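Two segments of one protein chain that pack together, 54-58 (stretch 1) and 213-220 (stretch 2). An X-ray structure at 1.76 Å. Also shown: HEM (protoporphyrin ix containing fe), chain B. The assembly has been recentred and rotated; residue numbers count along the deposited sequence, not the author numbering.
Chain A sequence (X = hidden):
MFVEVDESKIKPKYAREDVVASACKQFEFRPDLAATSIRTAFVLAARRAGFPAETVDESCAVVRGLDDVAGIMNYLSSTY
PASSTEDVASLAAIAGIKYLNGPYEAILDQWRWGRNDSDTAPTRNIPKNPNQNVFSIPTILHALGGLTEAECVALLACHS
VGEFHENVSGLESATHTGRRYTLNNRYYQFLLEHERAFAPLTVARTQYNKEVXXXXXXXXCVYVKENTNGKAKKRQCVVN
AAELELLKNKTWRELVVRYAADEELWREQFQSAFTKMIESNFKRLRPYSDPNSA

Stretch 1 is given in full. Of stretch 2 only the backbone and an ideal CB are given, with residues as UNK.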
ATOM      1  N   GLU A  54       7.691  -6.355  10.963  1.00 42.96           N
ATOM      2  CA  GLU A  54       7.259  -7.441  11.819  1.00 46.95           C
ATOM      3  C   GLU A  54       5.936  -7.040  12.475  1.00 47.44           C
ATOM      4  O   GLU A  54       5.090  -7.889  12.780  1.00 47.34           O
ATOM      5  CB  GLU A  54       8.335  -7.706  12.876  1.00 49.66           C
ATOM      6  CG  GLU A  54       8.298  -9.091  13.474  1.00 53.83           C
ATOM      7  CD  GLU A  54       8.185 -10.170  12.416  1.00 55.37           C
ATOM      8  OE1 GLU A  54       8.993 -10.171  11.457  1.00 53.96           O
ATOM      9  OE2 GLU A  54       7.273 -11.013  12.543  1.00 57.17           O
ATOM     10  N   THR A  55       5.753  -5.732  12.655  1.00 35.48           N
ATOM     11  CA  THR A  55       4.567  -5.197  13.326  1.00 35.78           C
ATOM     12  C   THR A  55       3.951  -4.011  12.566  1.00 34.51           C
ATOM     13  O   THR A  55       4.675  -3.173  12.002  1.00 32.61           O
ATOM     14  CB  THR A  55       4.912  -4.783  14.785  1.00 36.09           C
ATOM     15  OG1 THR A  55       3.776  -4.178  15.407  1.00 36.08           O
ATOM     16  CG2 THR A  55       6.075  -3.784  14.802  1.00 36.48           C
ATOM     17  N   VAL A  56       2.617  -3.932  12.549  1.00 28.79           N
ATOM     18  CA  VAL A  56       1.941  -2.783  11.933  1.00 27.17           C
ATOM     19  C   VAL A  56       2.147  -1.491  12.715  1.00 27.99           C
ATOM     20  O   VAL A  56       1.819  -0.401  12.226  1.00 30.14           O
ATOM     21  CB  VAL A  56       0.417  -3.028  11.704  1.00 31.47           C
ATOM     22  CG1 VAL A  56       0.202  -4.226  10.789  1.00 29.11           C
ATOM     23  CG2 VAL A  56      -0.321  -3.218  13.036  1.00 31.19           C
ATOM     24  N   ASP A  57       2.694  -1.599  13.924  1.00 29.25           N
ATOM     25  CA  ASP A  57       3.133  -0.409  14.638  1.00 29.26           C
ATOM     26  C   ASP A  57       4.150   0.359  13.783  1.00 31.27           C
ATOM     27  O   ASP A  57       4.271   1.583  13.900  1.00 31.57           O
ATOM     28  CB  ASP A  57       3.734  -0.774  15.995  1.00 30.05           C
ATOM     29  CG  ASP A  57       2.679  -0.884  17.086  1.00 33.58           C
ATOM     30  OD1 ASP A  57       1.568  -0.341  16.882  1.00 33.69           O
ATOM     31  OD2 ASP A  57       2.963  -1.496  18.144  1.00 33.26           O
ATOM     32  N   GLU A  58       4.856  -0.355  12.911  1.00 28.80           N
ATOM     33  CA  GLU A  58       5.805   0.285  11.985  1.00 27.24           C
ATOM     34  C   GLU A  58       5.165   0.621  10.635  1.00 27.53           C
ATOM     35  O   GLU A  58       5.125   1.783  10.238  1.00 28.20           O
ATOM     36  CB  GLU A  58       7.047  -0.588  11.780  1.00 27.21           C
ATOM     37  CG  GLU A  58       8.144   0.083  10.933  1.00 27.36           C
ATOM     38  CD  GLU A  58       9.391  -0.780  10.820  1.00 26.85           C
ATOM     39  OE1 GLU A  58       9.341  -1.789  10.084  1.00 27.67           O
ATOM     40  OE2 GLU A  58      10.412  -0.462  11.473  1.00 27.45           O
ATOM     41  N   UNK A 213       2.416 -11.945  16.728  1.00 45.80           N
ATOM     42  CA  UNK A 213       3.209 -12.371  17.878  1.00 48.80           C
ATOM     43  C   UNK A 213       3.179 -11.326  18.976  1.00 48.10           C
ATOM     44  O   UNK A 213       3.063 -11.648  20.159  1.00 50.93           O
ATOM     45  CB  UNK A 213       4.654 -12.652  17.461  1.00 48.80           C
ATOM     46  N   UNK A 214       3.315 -10.071  18.567  1.00 57.26           N
ATOM     47  CA  UNK A 214       3.255  -8.950  19.485  1.00 58.68           C
ATOM     48  C   UNK A 214       2.187  -7.978  18.980  1.00 57.74           C
ATOM     49  O   UNK A 214       2.302  -7.419  17.892  1.00 56.03           O
ATOM     50  CB  UNK A 214       4.617  -8.265  19.613  1.00 58.68           C
ATOM     51  N   UNK A 215       1.124  -7.810  19.758  1.00 51.96           N
ATOM     52  CA  UNK A 215       0.005  -6.975  19.322  1.00 50.66           C
ATOM     53  C   UNK A 215       0.402  -5.504  19.288  1.00 48.41           C
ATOM     54  O   UNK A 215       1.174  -5.046  20.132  1.00 50.48           O
ATOM     55  CB  UNK A 215      -1.200  -7.173  20.243  1.00 50.66           C
ATOM     56  N   UNK A 216      -0.120  -4.757  18.309  1.00 40.36           N
ATOM     57  CA  UNK A 216       0.300  -3.360  18.165  1.00 38.17           C
ATOM     58  C   UNK A 216      -0.179  -2.494  19.329  1.00 42.02           C
ATOM     59  O   UNK A 216      -1.254  -2.744  19.910  1.00 42.15           O
ATOM     60  CB  UNK A 216      -0.225  -2.788  16.847  1.00 38.17           C
ATOM     61  N   UNK A 217       0.626  -1.494  19.676  1.00 45.62           N
ATOM     62  CA  UNK A 217       0.371  -0.670  20.848  1.00 46.55           C
ATOM     63  C   UNK A 217       0.118   0.785  20.484  1.00 46.22           C
ATOM     64  O   UNK A 217      -0.232   1.588  21.345  1.00 48.86           O
ATOM     65  CB  UNK A 217       1.549  -0.763  21.820  1.00 46.55           C
ATOM     66  N   UNK A 218       0.296   1.122  19.210  1.00 33.08           N
ATOM     67  CA  UNK A 218       0.219   2.510  18.781  1.00 34.94           C
ATOM     68  C   UNK A 218      -1.022   2.769  17.940  1.00 34.51           C
ATOM     69  O   UNK A 218      -1.166   3.843  17.349  1.00 35.01           O
ATOM     70  CB  UNK A 218       1.474   2.890  17.992  1.00 34.94           C
ATOM     71  N   UNK A 219      -1.917   1.795  17.858  1.00 37.87           N
ATOM     72  CA  UNK A 219      -3.128   2.022  17.079  1.00 38.05           C
ATOM     73  C   UNK A 219      -4.062   2.962  17.823  1.00 38.86           C
ATOM     74  O   UNK A 219      -4.162   2.913  19.053  1.00 42.11           O
ATOM     75  CB  UNK A 219      -3.833   0.699  16.775  1.00 38.05           C
ATOM     76  N   UNK A 220      -4.714   3.849  17.081  1.00 43.78           N
ATOM     77  CA  UNK A 220      -5.701   4.728  17.685  1.00 45.67           C
ATOM     78  C   UNK A 220      -7.007   4.623  16.919  1.00 44.64           C
ATOM     79  O   UNK A 220      -7.041   4.144  15.781  1.00 43.47           O
ATOM     80  CB  UNK A 220      -5.203   6.175  17.713  1.00 45.67           C
TER
HETATM   81  CHA HEM B 500      -3.444  -1.611   5.410  1.00 25.64           C
HETATM   82  CHB HEM B 500      -0.504   0.842   8.426  1.00 20.37           C
HETATM   83  CHC HEM B 500       1.983   2.332   4.531  1.00 21.94           C
HETATM   84  CHD HEM B 500      -1.391   0.493   1.529  1.00 23.87           C
HETATM   85  C1A HEM B 500      -2.811  -1.136   6.533  1.00 23.55           C
HETATM   86  C2A HEM B 500      -3.112  -1.563   7.881  1.00 21.81           C
HETATM   87  C3A HEM B 500      -2.312  -0.905   8.715  1.00 19.68           C
HETATM   88  C4A HEM B 500      -1.464  -0.016   7.925  1.00 19.96           C
HETATM   89  CMA HEM B 500      -2.284  -1.043  10.248  1.00 26.69           C
HETATM   90  CAA HEM B 500      -4.151  -2.640   8.263  1.00 22.76           C
HETATM   91  CBA HEM B 500      -3.452  -3.966   7.903  1.00 17.79           C
HETATM   92  CGA HEM B 500      -4.304  -5.183   8.190  1.00 26.20           C
HETATM   93  O1A HEM B 500      -4.650  -5.404   9.376  1.00 27.38           O
HETATM   94  O2A HEM B 500      -4.605  -5.951   7.235  1.00 25.36           O
HETATM   95  C1B HEM B 500       0.461   1.455   7.653  1.00 24.43           C
HETATM   96  C2B HEM B 500       1.554   2.281   8.112  1.00 20.83           C
HETATM   97  C3B HEM B 500       2.267   2.685   7.050  1.00 26.03           C
HETATM   98  C4B HEM B 500       1.614   2.158   5.854  1.00 26.16           C
HETATM   99  CMB HEM B 500       1.853   2.594   9.586  1.00 19.27           C
HETATM  100  CAB HEM B 500       3.523   3.587   7.156  1.00 27.17           C
HETATM  101  CBB HEM B 500       4.503   3.555   6.246  1.00 22.93           C
HETATM  102  C1C HEM B 500       1.297   1.982   3.381  1.00 20.65           C
HETATM  103  C2C HEM B 500       1.680   2.303   2.000  1.00 20.54           C
HETATM  104  C3C HEM B 500       0.733   1.780   1.174  1.00 19.91           C
HETATM  105  C4C HEM B 500      -0.264   1.127   2.008  1.00 21.01           C
HETATM  106  CMC HEM B 500       2.967   3.088   1.619  1.00 19.51           C
HETATM  107  CAC HEM B 500       0.583   1.758  -0.364  1.00 21.12           C
HETATM  108  CBC HEM B 500       1.537   2.186  -1.204  1.00 45.69           C
HETATM  109  C1D HEM B 500      -2.276  -0.234   2.287  1.00 20.90           C
HETATM  110  C2D HEM B 500      -3.448  -0.917   1.777  1.00 20.79           C
HETATM  111  C3D HEM B 500      -4.093  -1.572   2.991  1.00 21.50           C
HETATM  112  C4D HEM B 500      -3.244  -1.218   4.110  1.00 21.37           C
HETATM  113  CMD HEM B 500      -3.941  -0.972   0.315  1.00 22.63           C
HETATM  114  CAD HEM B 500      -5.370  -2.453   3.005  1.00 19.04           C
HETATM  115  CBD HEM B 500      -4.870  -3.879   2.736  1.00 21.88           C
HETATM  116  CGD HEM B 500      -5.999  -4.881   2.758  1.00 27.99           C
HETATM  117  O1D HEM B 500      -5.712  -6.115   2.753  1.00 26.21           O
HETATM  118  O2D HEM B 500      -7.175  -4.441   2.785  1.00 21.51           O
HETATM  119  NA  HEM B 500      -1.801  -0.182   6.592  1.00 21.47           N
HETATM  120  NB  HEM B 500       0.519   1.408   6.276  1.00 21.70           N
HETATM  121  NC  HEM B 500       0.099   1.263   3.343  1.00 22.92           N
HETATM  122  ND  HEM B 500      -2.195  -0.420   3.665  1.00 21.48           N
HETATM  123 FE   HEM B 500      -0.818   0.467   5.001  1.00 28.24          FE

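Stretch 1 offers mainly the carboxylate of Asp57 and the CG2 methyl of Val56. Thr55 OG1 serves the turn itself. The turn is held from within. Asp57 N donates to Thr55 OG1 (3.2 Å), and Glu58 N donates to Thr55 O (3.0 Å).

Position 213 has a CB that points toward stretch 1 but finds none of its atoms within 5.5 Å. Phi/psi of -63/-43 suits most residues. Size and polarity are left open. The residue is Ala213. Ala213 CB stops 5.8 Å from Glu54 OE2.

Position 214 has an extended backbone, -125/115, and a sideways CB. Nothing of stretch 1 lies near that CB, so small, polar or beta-branched residues would all fit. The residue is Thr214, with chi1 in t. The nearest approach of its side chain is Thr214 CG2 to Thr55 CB, 4.8 Å. The backbone does more: Thr214 N donates to water 1 (3.2 Å), and that water donates a weak bond to Glu54 O (3.3 Å from the water oxygen). The water thus links the two stretches, through a weak bond on the Glu54 side.

At position 215 the CB points away from stretch 1. The contact sets no demand, and many residues could stand here. The residue is Leu215, and the nearest approach of its side chain is Leu215 CB to Asp57 OD2, 7.4 Å.

Position 216 is the point where the backbones come nearest, its CA lying 5.4 Å from the CA of Asp57. The CB points toward stretch 1. The ideal CB is already tight at 3.0 Å from Asp57 OD1, and it lies 3.8 Å from Val56 CG2. A compact apolar side chain would suit: alanine, valine or proline, the last also allowed by phi of -68°. The residue is Pro216. Its CB sits 3.2 Å from Asp57 OD1, and its CG packs on Val56 CG2 at 3.8 Å.

At position 217 the CB is sideways, 4.0 Å from Asp57 OD2. The backbone nitrogen faces the carboxylate, so the essential feature is a free N-H, which excludes proline. Many side chains would serve, an acidic one least well. The residue is Gln217. Its N donates to Asp57 OD2 at 2.8 Å, with an angle of 163°. The amide end of the side chain extends beyond stretch 1.

Position 218 points its CB toward stretch 1, 3.4 Å from Asp57 OD1. A short donor is favoured beside this acceptor, so serine or threonine would be apt; another acidic group would be repelled. The residue is Thr218. Its OG1 donates to Asp57 OD1 (2.8 Å), and its N donates to the same OD1 (3.0 Å). With chi1 at 78° (p), hydroxyl and amide converge on one oxygen.

Position 219 begins a strand, with a sideways CB out of reach of stretch 1. A longer apolar side chain could reach back toward Val56 CG2. The residue is Leu219, and its CD2 lies 4.5 Å from Val56 CG2.

Position 220 is out of reach, and its choice is free of stretch 1. The residue is Arg220, whose guanidinium is hydrogen-bonded elsewhere in the structure.

Stretch 2, residues 213-220: ATLPQTLR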
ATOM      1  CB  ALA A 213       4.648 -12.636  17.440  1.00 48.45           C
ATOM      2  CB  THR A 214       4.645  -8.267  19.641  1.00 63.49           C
ATOM      3  OG1 THR A 214       4.505  -7.026  20.345  1.00 63.98           O
ATOM      4  CG2 THR A 214       5.291  -8.016  18.280  1.00 61.23           C
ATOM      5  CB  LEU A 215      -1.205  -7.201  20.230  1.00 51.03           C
ATOM      6  CG  LEU A 215      -1.753  -8.621  20.111  1.00 50.70           C
ATOM      7  CD1 LEU A 215      -2.815  -8.884  21.135  1.00 53.79           C
ATOM      8  CD2 LEU A 215      -2.308  -8.839  18.718  1.00 48.17           C
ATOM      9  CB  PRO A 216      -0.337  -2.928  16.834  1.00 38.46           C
ATOM     10  CG  PRO A 216      -1.413  -3.891  16.563  1.00 39.32           C
ATOM     11  CD  PRO A 216      -1.046  -5.180  17.244  1.00 39.64           C
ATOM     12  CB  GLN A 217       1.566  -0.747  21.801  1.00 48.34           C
ATOM     13  CG  GLN A 217       2.001  -2.160  22.180  1.00 52.92           C
ATOM     14  CD  GLN A 217       3.158  -2.165  23.172  1.00 58.42           C
ATOM     15  OE1 GLN A 217       3.827  -1.147  23.369  1.00 59.63           O
ATOM     16  NE2 GLN A 217       3.400  -3.311  23.799  1.00 60.82           N
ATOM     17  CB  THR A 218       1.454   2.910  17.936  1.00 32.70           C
ATOM     18  OG1 THR A 218       1.296   2.391  16.616  1.00 32.23           O
ATOM     19  CG2 THR A 218       2.730   2.345  18.552  1.00 33.81           C
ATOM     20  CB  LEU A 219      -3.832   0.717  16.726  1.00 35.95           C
ATOM     21  CG  LEU A 219      -3.074  -0.291  15.859  1.00 37.21           C
ATOM     22  CD1 LEU A 219      -3.973  -1.481  15.541  1.00 36.19           C
ATOM     23  CD2 LEU A 219      -2.535   0.329  14.576  1.00 35.80           C
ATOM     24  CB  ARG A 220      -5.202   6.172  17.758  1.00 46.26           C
ATOM     25  CG  ARG A 220      -3.970   6.360  18.646  1.00 47.29           C
ATOM     26  CD  ARG A 220      -3.767   7.829  18.974  1.00 50.19           C
ATOM     27  NE  ARG A 220      -2.450   8.121  19.541  1.00 51.91           N
ATOM     28  CZ  ARG A 220      -1.738   9.207  19.235  1.00 54.75           C
ATOM     29  NH1 ARG A 220      -2.216  10.095  18.370  1.00 53.93           N
ATOM     30  NH2 ARG A 220      -0.545   9.411  19.786  1.00 55.46           N
TER
HETATM   31  O   HOH W   1       4.176  -9.480  15.548  1.00 47.36           O
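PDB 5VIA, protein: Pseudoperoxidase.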